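PDB 1LKX: myosin IE heavy chain from Dictyostelium discoideum, which moves along actin filaments as a single-headed myosin, using actin-activated ATP hydrolysis, and may move membranes relative to actin. Local coordinates for residues I431-I436 with V617-A622; G623-I628 with R680-L685; F199-Q204 with G244-I249. All blocks are in the same frame, centred on the assembly; numbering follows the deposited sequence.

Contact 1. Residues I431-I436 with V617-A622; sequences IEWKNI and VRVRRA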
loop_
_atom_site.group_PDB
_atom_site.type_symbol
_atom_site.label_atom_id
_atom_site.label_comp_id
_atom_site.label_asym_id
_atom_site.label_seq_id
_atom_site.Cartn_x
_atom_site.Cartn_y
_atom_site.Cartn_z
ATOM N N ILE A 431 -7.330 6.830 35.898
ATOM C CA ILE A 431 -8.370 7.802 35.589
ATOM C C ILE A 431 -9.704 7.098 35.408
ATOM O O ILE A 431 -10.028 6.668 34.304
ATOM C CB ILE A 431 -8.066 8.575 34.289
ATOM C CG1 ILE A 431 -6.676 9.210 34.363
ATOM C CG2 ILE A 431 -9.136 9.639 34.066
ATOM C CD1 ILE A 431 -6.517 10.203 35.488
ATOM N N GLU A 432 -10.461 6.979 36.499
ATOM C CA GLU A 432 -11.778 6.338 36.495
ATOM C C GLU A 432 -12.190 6.126 35.050
ATOM O O GLU A 432 -12.470 7.088 34.328
ATOM C CB GLU A 432 -12.794 7.233 37.209
ATOM C CG GLU A 432 -12.375 7.634 38.625
ATOM C CD GLU A 432 -12.631 6.548 39.669
ATOM O OE1 GLU A 432 -13.793 6.414 40.117
ATOM O OE2 GLU A 432 -11.672 5.830 40.041
ATOM N N TRP A 433 -12.214 4.869 34.625
ATOM C CA TRP A 433 -12.537 4.572 33.242
ATOM C C TRP A 433 -13.486 3.402 33.010
ATOM O O TRP A 433 -13.269 2.298 33.508
ATOM C CB TRP A 433 -11.225 4.338 32.468
ATOM C CG TRP A 433 -11.402 4.191 30.983
ATOM C CD1 TRP A 433 -11.220 3.059 30.240
ATOM C CD2 TRP A 433 -11.859 5.196 30.077
ATOM N NE1 TRP A 433 -11.541 3.299 28.928
ATOM C CE2 TRP A 433 -11.937 4.604 28.801
ATOM C CE3 TRP A 433 -12.212 6.543 30.222
ATOM C CZ2 TRP A 433 -12.355 5.310 27.676
ATOM C CZ3 TRP A 433 -12.627 7.244 29.105
ATOM C CH2 TRP A 433 -12.695 6.627 27.847
ATOM N N LYS A 434 -14.546 3.652 32.251
ATOM C CA LYS A 434 -15.486 2.595 31.909
ATOM C C LYS A 434 -14.901 1.928 30.668
ATOM O O LYS A 434 -15.056 2.434 29.547
ATOM C CB LYS A 434 -16.878 3.166 31.612
ATOM C CG LYS A 434 -16.893 4.482 30.853
ATOM C CD LYS A 434 -18.328 4.948 30.654
ATOM C CE LYS A 434 -18.404 6.435 30.363
ATOM N NZ LYS A 434 -17.967 7.247 31.530
ATOM N N ASN A 435 -14.209 0.807 30.881
ATOM C CA ASN A 435 -13.563 0.066 29.801
ATOM C C ASN A 435 -14.462 -0.143 28.580
ATOM O O ASN A 435 -15.341 -1.003 28.582
ATOM C CB ASN A 435 -13.074 -1.292 30.319
ATOM C CG ASN A 435 -11.864 -1.825 29.542
ATOM O OD1 ASN A 435 -11.467 -2.986 29.704
ATOM N ND2 ASN A 435 -11.265 -0.971 28.707
ATOM N N ILE A 436 -14.233 0.651 27.537
ATOM C CA ILE A 436 -14.998 0.549 26.298
ATOM C C ILE A 436 -14.364 -0.571 25.484
ATOM O O ILE A 436 -13.290 -0.390 24.908
ATOM C CB ILE A 436 -14.920 1.860 25.492
ATOM C CG1 ILE A 436 -15.177 3.047 26.419
ATOM C CG2 ILE A 436 -15.941 1.846 24.373
ATOM C CD1 ILE A 436 -15.166 4.386 25.727
ATOM N N VAL A 617 -15.503 6.778 18.284
ATOM C CA VAL A 617 -16.305 7.906 18.728
ATOM C C VAL A 617 -16.609 7.670 20.195
ATOM O O VAL A 617 -16.545 8.581 21.014
ATOM C CB VAL A 617 -17.652 7.987 17.981
ATOM C CG1 VAL A 617 -18.239 9.372 18.124
ATOM C CG2 VAL A 617 -17.471 7.645 16.532
ATOM N N ARG A 618 -16.934 6.428 20.526
ATOM C CA ARG A 618 -17.254 6.079 21.896
ATOM C C ARG A 618 -16.088 6.448 22.813
ATOM O O ARG A 618 -16.248 7.271 23.712
ATOM C CB ARG A 618 -17.580 4.586 21.986
ATOM C CG ARG A 618 -18.450 4.200 23.175
ATOM C CD ARG A 618 -18.930 2.748 23.081
ATOM N NE ARG A 618 -19.648 2.499 21.830
ATOM C CZ ARG A 618 -20.856 2.981 21.542
ATOM N NH1 ARG A 618 -21.503 3.739 22.418
ATOM N NH2 ARG A 618 -21.416 2.717 20.369
ATOM N N VAL A 619 -14.916 5.860 22.582
ATOM C CA VAL A 619 -13.746 6.158 23.406
ATOM C C VAL A 619 -13.513 7.661 23.451
ATOM O O VAL A 619 -13.404 8.245 24.525
ATOM C CB VAL A 619 -12.458 5.476 22.861
ATOM C CG1 VAL A 619 -11.220 6.144 23.441
ATOM C CG2 VAL A 619 -12.450 4.013 23.223
ATOM N N ARG A 620 -13.446 8.279 22.277
ATOM C CA ARG A 620 -13.215 9.718 22.161
ATOM C C ARG A 620 -14.158 10.505 23.081
ATOM O O ARG A 620 -13.793 11.543 23.645
ATOM C CB ARG A 620 -13.416 10.157 20.709
ATOM C CG ARG A 620 -12.741 11.471 20.349
ATOM C CD ARG A 620 -11.229 11.340 20.389
ATOM N NE ARG A 620 -10.715 11.220 21.750
ATOM C CZ ARG A 620 -9.643 10.503 22.074
ATOM N NH1 ARG A 620 -8.980 9.835 21.136
ATOM N NH2 ARG A 620 -9.219 10.469 23.330
ATOM N N ARG A 621 -15.382 10.012 23.221
ATOM C CA ARG A 621 -16.332 10.665 24.098
ATOM C C ARG A 621 -15.862 10.465 25.533
ATOM O O ARG A 621 -15.150 11.311 26.073
ATOM C CB ARG A 621 -17.727 10.084 23.897
ATOM C CG ARG A 621 -18.508 10.787 22.816
ATOM C CD ARG A 621 -19.872 10.184 22.673
ATOM N NE ARG A 621 -20.777 11.079 21.968
ATOM C CZ ARG A 621 -21.186 12.251 22.443
ATOM N NH1 ARG A 621 -22.015 13.001 21.730
ATOM N NH2 ARG A 621 -20.766 12.670 23.629
ATOM N N ALA A 622 -16.236 9.338 26.136
ATOM C CA ALA A 622 -15.853 9.028 27.511
ATOM C C ALA A 622 -14.451 9.527 27.872
ATOM O O ALA A 622 -14.212 9.972 28.996
ATOM C CB ALA A 622 -15.947 7.519 27.741
#
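Trp-433 and Ile-436 bring two differently oriented side chains against the last turns of helix 614-622. The indole, with CG anti to the backbone N (chi1 -173°), turns its six-membered ring edge-on to the helix: the carbonyl oxygens of Val-619 and Ala-622 both lie at that edge, near the ring plane, with CZ3 3.2 Å from Ala-622 O. The methyl of Ala-622 meets the same end of the ring, its CB 3.4 Å from Trp-433 CH2. Ile-436 points its CB at the helix and splits there. Its CG1 arm, beside the backbone N (chi1 -47°) and extended at chi2 (-178°), carries CD1 to 3.7 Å from Val-619 CG2, whereas CG2 crosses obliquely over the Arg-618 chain, 3.4 Å from its CD. Lys-434 adds only aliphatic carbon, with CE 3.8 Å from Ala-622 CB. The side-chain pairs are apolar packing; the two carbonyl oxygens only approach the ring edge. Behind them stands helix 398-430: Tyr-426 meets the Trp-433 ring at an angle, Val-619 packs on Leu-419, and Arg-620 forms a salt bridge with Glu-422. The arrangement is consistent with the relay loop packing on the SH1 helix, next to the converter, as in other myosins.

Contact 2. Residues G623-I628 with R680-L685; sequences GFAGRI and RNPTTL. Unlike the reference sequence in segment 680-685: Asn-681 (reference Ile), Thr-683 (reference Arg).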
loop_
_atom_site.group_PDB
_atom_site.type_symbol
_atom_site.label_atom_id
_atom_site.label_comp_id
_atom_site.label_asym_id
_atom_site.label_seq_id
_atom_site.Cartn_x
_atom_site.Cartn_y
_atom_site.Cartn_z
ATOM N N GLY A 623 -13.535 9.456 26.909
ATOM C CA GLY A 623 -12.160 9.883 27.132
ATOM C C GLY A 623 -11.922 11.382 27.157
ATOM O O GLY A 623 -12.867 12.168 27.127
ATOM N N PHE A 624 -10.650 11.776 27.208
ATOM C CA PHE A 624 -10.279 13.189 27.249
ATOM C C PHE A 624 -9.491 13.634 26.019
ATOM O O PHE A 624 -8.749 12.854 25.431
ATOM C CB PHE A 624 -9.451 13.481 28.503
ATOM C CG PHE A 624 -10.108 13.044 29.781
ATOM C CD1 PHE A 624 -10.120 11.704 30.151
ATOM C CD2 PHE A 624 -10.718 13.975 30.617
ATOM C CE1 PHE A 624 -10.733 11.296 31.343
ATOM C CE2 PHE A 624 -11.333 13.577 31.808
ATOM C CZ PHE A 624 -11.340 12.235 32.172
ATOM N N ALA A 625 -9.652 14.899 25.644
ATOM C CA ALA A 625 -8.961 15.458 24.486
ATOM C C ALA A 625 -7.483 15.150 24.562
ATOM O O ALA A 625 -7.014 14.211 23.933
ATOM C CB ALA A 625 -9.170 16.958 24.424
ATOM N N GLY A 626 -6.752 15.942 25.339
ATOM C CA GLY A 626 -5.323 15.723 25.474
ATOM C C GLY A 626 -4.904 15.303 26.873
ATOM O O GLY A 626 -5.533 15.693 27.861
ATOM N N ARG A 627 -3.842 14.499 26.953
ATOM C CA ARG A 627 -3.303 14.016 28.225
ATOM C C ARG A 627 -1.860 14.474 28.353
ATOM O O ARG A 627 -0.935 13.665 28.322
ATOM C CB ARG A 627 -3.365 12.483 28.308
ATOM C CG ARG A 627 -2.563 11.726 27.248
ATOM C CD ARG A 627 -3.119 11.955 25.850
ATOM N NE ARG A 627 -4.569 11.775 25.808
ATOM C CZ ARG A 627 -5.190 10.640 26.106
ATOM N NH1 ARG A 627 -4.487 9.574 26.466
ATOM N NH2 ARG A 627 -6.514 10.570 26.049
ATOM N N ILE A 628 -1.680 15.784 28.495
ATOM C CA ILE A 628 -0.350 16.367 28.610
ATOM C C ILE A 628 0.341 15.918 29.893
ATOM O O ILE A 628 -0.194 16.062 30.992
ATOM C CB ILE A 628 -0.406 17.921 28.567
ATOM C CG1 ILE A 628 -1.267 18.376 27.377
ATOM C CG2 ILE A 628 1.009 18.488 28.444
ATOM C CD1 ILE A 628 -1.461 19.884 27.259
ATOM N N ARG A 680 -10.611 17.028 29.031
ATOM C CA ARG A 680 -11.665 16.505 28.173
ATOM C C ARG A 680 -11.887 17.108 26.795
ATOM O O ARG A 680 -11.685 16.434 25.791
ATOM C CB ARG A 680 -12.994 16.498 28.918
ATOM C CG ARG A 680 -14.114 15.858 28.119
ATOM C CD ARG A 680 -15.309 15.486 28.985
ATOM N NE ARG A 680 -15.000 14.473 29.999
ATOM C CZ ARG A 680 -14.533 14.736 31.217
ATOM N NH1 ARG A 680 -14.311 15.986 31.595
ATOM N NH2 ARG A 680 -14.303 13.747 32.069
ATOM N N ASN A 681 -12.320 18.360 26.726
ATOM C CA ASN A 681 -12.582 18.969 25.424
ATOM C C ASN A 681 -11.382 19.734 24.863
ATOM O O ASN A 681 -10.475 20.102 25.608
ATOM C CB ASN A 681 -13.792 19.904 25.523
ATOM C CG ASN A 681 -14.520 20.062 24.195
ATOM O OD1 ASN A 681 -15.143 19.118 23.697
ATOM N ND2 ASN A 681 -14.434 21.255 23.607
ATOM N N PRO A 682 -11.353 19.969 23.533
ATOM C CA PRO A 682 -10.252 20.696 22.889
ATOM C C PRO A 682 -10.141 22.110 23.430
ATOM O O PRO A 682 -9.131 22.493 24.024
ATOM C CB PRO A 682 -10.652 20.701 21.414
ATOM C CG PRO A 682 -11.397 19.441 21.266
ATOM C CD PRO A 682 -12.261 19.424 22.508
ATOM N N THR A 683 -11.205 22.877 23.209
ATOM C CA THR A 683 -11.288 24.265 23.640
ATOM C C THR A 683 -10.631 24.538 24.998
ATOM O O THR A 683 -9.758 25.405 25.103
ATOM C CB THR A 683 -12.755 24.717 23.687
ATOM O OG1 THR A 683 -13.452 23.964 24.687
ATOM C CG2 THR A 683 -13.420 24.494 22.322
ATOM N N THR A 684 -11.041 23.803 26.032
ATOM C CA THR A 684 -10.472 23.994 27.368
ATOM C C THR A 684 -8.971 23.675 27.422
ATOM O O THR A 684 -8.408 23.423 28.488
ATOM C CB THR A 684 -11.237 23.155 28.441
ATOM O OG1 THR A 684 -11.426 21.812 27.980
ATOM C CG2 THR A 684 -12.593 23.777 28.728
ATOM N N LEU A 685 -8.336 23.704 26.254
ATOM C CA LEU A 685 -6.908 23.449 26.124
ATOM C C LEU A 685 -6.357 24.518 25.177
ATOM O O LEU A 685 -5.195 24.915 25.277
ATOM C CB LEU A 685 -6.669 22.047 25.555
ATOM C CG LEU A 685 -5.314 21.378 25.808
ATOM C CD1 LEU A 685 -5.404 19.926 25.371
ATOM C CD2 LEU A 685 -4.196 22.106 25.070
#
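At the start of the myosin converter, the chain leaving helix 614-622 pairs with the end of strand 677-679 through a classic beta bulge in which Ala-625 and Gly-626 both face Ile-679. The direct backbone link is Ala-625 N to Arg-680 O, 2.6 Å and bent (134° at the hydrogen), with the donor above the carbonyl plane. Next to it the Phe-624 ring presents an edge to Arg-680 N, while the Arg-680 chain, bent at chi3, sets its guanidinium so that Phe-624 CD2 lies over the centre of one face, the two planes 51° apart. Beyond the bulge along the chain, Ile-628 meets Leu-685 tip to tip, Ile-628 CD1 to Leu-685 CD2 at 4.1 Å. Further out, backbone bonds of Gly-626 to Ile-679 and Ile-628 to Val-677 continue the pairing, and Arg-680 bonds to Glu-669. Arg-627 sets out away from the other segment, but its chain folds back so that NH2 donates nearly straight (163°) to Phe-624 O at 3.3 Å, and NH1 forms a salt bridge with Glu-425 on helix 398-430. Before helix 683-689, two departures from the reference sequence are joined, Asn-681 ND2 to Thr-683 OG1 at 3.1 Å.

Contact 3. Residues F199-Q204 with G244-I249; sequences FHIFYQ and GEFKII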
loop_
_atom_site.group_PDB
_atom_site.type_symbol
_atom_site.label_atom_id
_atom_site.label_comp_id
_atom_site.label_asym_id
_atom_site.label_seq_id
_atom_site.Cartn_x
_atom_site.Cartn_y
_atom_site.Cartn_z
ATOM N N PHE A 199 -0.133 -4.454 -16.120
ATOM C CA PHE A 199 0.369 -3.145 -15.714
ATOM C C PHE A 199 0.206 -2.092 -16.819
ATOM O O PHE A 199 0.402 -2.367 -18.007
ATOM C CB PHE A 199 1.831 -3.243 -15.287
ATOM C CG PHE A 199 2.032 -4.021 -14.030
ATOM C CD1 PHE A 199 2.462 -5.329 -14.077
ATOM C CD2 PHE A 199 1.736 -3.452 -12.789
ATOM C CE1 PHE A 199 2.598 -6.073 -12.909
ATOM C CE2 PHE A 199 1.866 -4.183 -11.619
ATOM C CZ PHE A 199 2.299 -5.499 -11.677
ATOM N N HIS A 200 -0.153 -0.882 -16.410
ATOM C CA HIS A 200 -0.396 0.196 -17.350
ATOM C C HIS A 200 0.671 0.393 -18.406
ATOM O O HIS A 200 0.398 0.272 -19.600
ATOM C CB HIS A 200 -0.606 1.516 -16.607
ATOM C CG HIS A 200 -1.799 1.520 -15.708
ATOM N ND1 HIS A 200 -2.895 0.711 -15.924
ATOM C CD2 HIS A 200 -2.074 2.241 -14.596
ATOM C CE1 HIS A 200 -3.793 0.930 -14.979
ATOM N NE2 HIS A 200 -3.318 1.855 -14.160
ATOM N N ILE A 201 1.883 0.707 -17.963
ATOM C CA ILE A 201 2.989 0.970 -18.867
ATOM C C ILE A 201 2.961 0.135 -20.146
ATOM O O ILE A 201 3.182 0.664 -21.223
ATOM C CB ILE A 201 4.339 0.789 -18.141
ATOM C CG1 ILE A 201 5.469 1.364 -18.988
ATOM C CG2 ILE A 201 4.581 -0.672 -17.845
ATOM C CD1 ILE A 201 5.324 2.816 -19.259
ATOM N N PHE A 202 2.670 -1.153 -20.037
ATOM C CA PHE A 202 2.632 -2.012 -21.211
ATOM C C PHE A 202 1.703 -1.444 -22.259
ATOM O O PHE A 202 2.106 -1.219 -23.391
ATOM C CB PHE A 202 2.158 -3.420 -20.849
ATOM C CG PHE A 202 3.205 -4.271 -20.193
ATOM C CD1 PHE A 202 4.388 -4.562 -20.843
ATOM C CD2 PHE A 202 2.991 -4.802 -18.931
ATOM C CE1 PHE A 202 5.342 -5.369 -20.246
ATOM C CE2 PHE A 202 3.936 -5.609 -18.325
ATOM C CZ PHE A 202 5.113 -5.894 -18.981
ATOM N N TYR A 203 0.453 -1.208 -21.885
ATOM C CA TYR A 203 -0.528 -0.674 -22.820
ATOM C C TYR A 203 -0.188 0.727 -23.279
ATOM O O TYR A 203 -0.337 1.053 -24.446
ATOM C CB TYR A 203 -1.905 -0.680 -22.179
ATOM C CG TYR A 203 -2.305 -2.039 -21.692
ATOM C CD1 TYR A 203 -1.900 -2.502 -20.451
ATOM C CD2 TYR A 203 -3.065 -2.875 -22.488
ATOM C CE1 TYR A 203 -2.252 -3.778 -20.012
ATOM C CE2 TYR A 203 -3.419 -4.145 -22.065
ATOM C CZ TYR A 203 -3.016 -4.592 -20.827
ATOM O OH TYR A 203 -3.413 -5.841 -20.407
ATOM N N GLN A 204 0.285 1.547 -22.357
ATOM C CA GLN A 204 0.622 2.922 -22.671
ATOM C C GLN A 204 1.817 3.041 -23.613
ATOM O O GLN A 204 1.855 3.917 -24.475
ATOM C CB GLN A 204 0.872 3.679 -21.370
ATOM C CG GLN A 204 -0.221 3.420 -20.350
ATOM C CD GLN A 204 -0.085 4.256 -19.108
ATOM O OE1 GLN A 204 1.016 4.480 -18.616
ATOM N NE2 GLN A 204 -1.214 4.711 -18.576
ATOM N N GLY A 244 -2.258 9.489 -24.141
ATOM C CA GLY A 244 -1.943 10.769 -23.540
ATOM C C GLY A 244 -1.149 10.609 -22.274
ATOM O O GLY A 244 -0.302 11.439 -21.943
ATOM N N GLU A 245 -1.429 9.522 -21.568
ATOM C CA GLU A 245 -0.761 9.225 -20.316
ATOM C C GLU A 245 0.737 8.937 -20.499
ATOM O O GLU A 245 1.569 9.364 -19.698
ATOM C CB GLU A 245 -1.448 8.033 -19.648
ATOM C CG GLU A 245 -0.857 7.673 -18.315
ATOM C CD GLU A 245 -0.899 8.829 -17.360
ATOM O OE1 GLU A 245 0.185 9.244 -16.892
ATOM O OE2 GLU A 245 -2.017 9.318 -17.085
ATOM N N PHE A 246 1.078 8.216 -21.557
ATOM C CA PHE A 246 2.467 7.878 -21.809
ATOM C C PHE A 246 3.334 9.118 -21.929
ATOM O O PHE A 246 4.484 9.117 -21.513
ATOM C CB PHE A 246 2.587 7.056 -23.084
ATOM C CG PHE A 246 3.992 6.634 -23.399
ATOM C CD1 PHE A 246 4.626 5.657 -22.641
ATOM C CD2 PHE A 246 4.688 7.222 -24.450
ATOM C CE1 PHE A 246 5.938 5.265 -22.924
ATOM C CE2 PHE A 246 5.997 6.841 -24.742
ATOM C CZ PHE A 246 6.623 5.860 -23.976
ATOM N N LYS A 247 2.790 10.177 -22.510
ATOM C CA LYS A 247 3.551 11.405 -22.663
ATOM C C LYS A 247 3.917 11.995 -21.306
ATOM O O LYS A 247 4.974 12.599 -21.157
ATOM C CB LYS A 247 2.759 12.423 -23.478
ATOM C CG LYS A 247 2.566 12.029 -24.934
ATOM C CD LYS A 247 2.182 13.240 -25.802
ATOM C CE LYS A 247 0.770 13.772 -25.511
ATOM N NZ LYS A 247 -0.319 12.856 -25.974
ATOM N N ILE A 248 3.047 11.808 -20.318
ATOM C CA ILE A 248 3.283 12.322 -18.966
ATOM C C ILE A 248 4.433 11.584 -18.296
ATOM O O ILE A 248 5.329 12.196 -17.724
ATOM C CB ILE A 248 2.039 12.147 -18.080
ATOM C CG1 ILE A 248 0.828 12.807 -18.746
ATOM C CG2 ILE A 248 2.294 12.726 -16.711
ATOM C CD1 ILE A 248 0.983 14.285 -19.001
ATOM N N ILE A 249 4.381 10.260 -18.361
ATOM C CA ILE A 249 5.401 9.399 -17.780
ATOM C C ILE A 249 6.780 9.766 -18.300
ATOM O O ILE A 249 7.734 9.870 -17.533
ATOM C CB ILE A 249 5.132 7.938 -18.139
ATOM C CG1 ILE A 249 3.753 7.537 -17.622
ATOM C CG2 ILE A 249 6.216 7.056 -17.572
ATOM C CD1 ILE A 249 3.251 6.238 -18.191
#
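Helices 200-206 and 242-255 cross steeply, the short segment axes 9.6 Å apart at closest and 113° between their directions, so the contact falls to a few side chains. Gln-204 leads: CG sits beside the backbone N (chi1 -47°), and the chain runs out straight from there, alongside Glu-245 and pointing the same way. Their amide and carboxylate planes are nearly parallel, but the amide lies against carbon, NE2 being 3.0 Å from Glu-245 CG. Glu-245 itself starts with CG anti to the backbone N, then bends at chi2 (58°), which leads its carboxylate away from the other helix. The main-chain O of Gln-204 rests 3.5 Å from Phe-246 CB. Ile-201 keeps CG1 anti to the backbone N, and its CD1 comes to the edge of the Phe-246 ring, 4.5 Å from CE1, while also lying 4.1 Å from Ile-249 CD1, the two isoleucines crossing obliquely. Ile-249 and Gln-204 also touch Ala-145 of helix 127-147, and Trp-267 of helix 260-276 meets both Phe-246 and Ile-201. The Glu-245 side chain lies about 11 Å from the bound ADP, outside the pocket; the contact is buried multi-helix packing in the myosin upper 50 kDa subdomain.

How the contacts relate
Along the chain the order is contact 3, then contact 1, then contact 2, each closing before the next opens. Contacts 1 and 2 are neighbours, with centres 13 Å apart, and are continuous at the junction of Ala-622 and Gly-623. They touch where Trp-433 CH2 approaches Gly-623 N and Ile-431 packs on Phe-624, and both lean on helix 398-430. Contact 3 lies across the chain's centre, with its centre about 50 Å from contact 1 and 49 Å from contact 2, and touches neither. Contacts 1 and 2 join relay, SH1 helix and converter at one end of the motor, consistent with the path to the lever arm, while contact 3 packs helices in the interior beyond the centre.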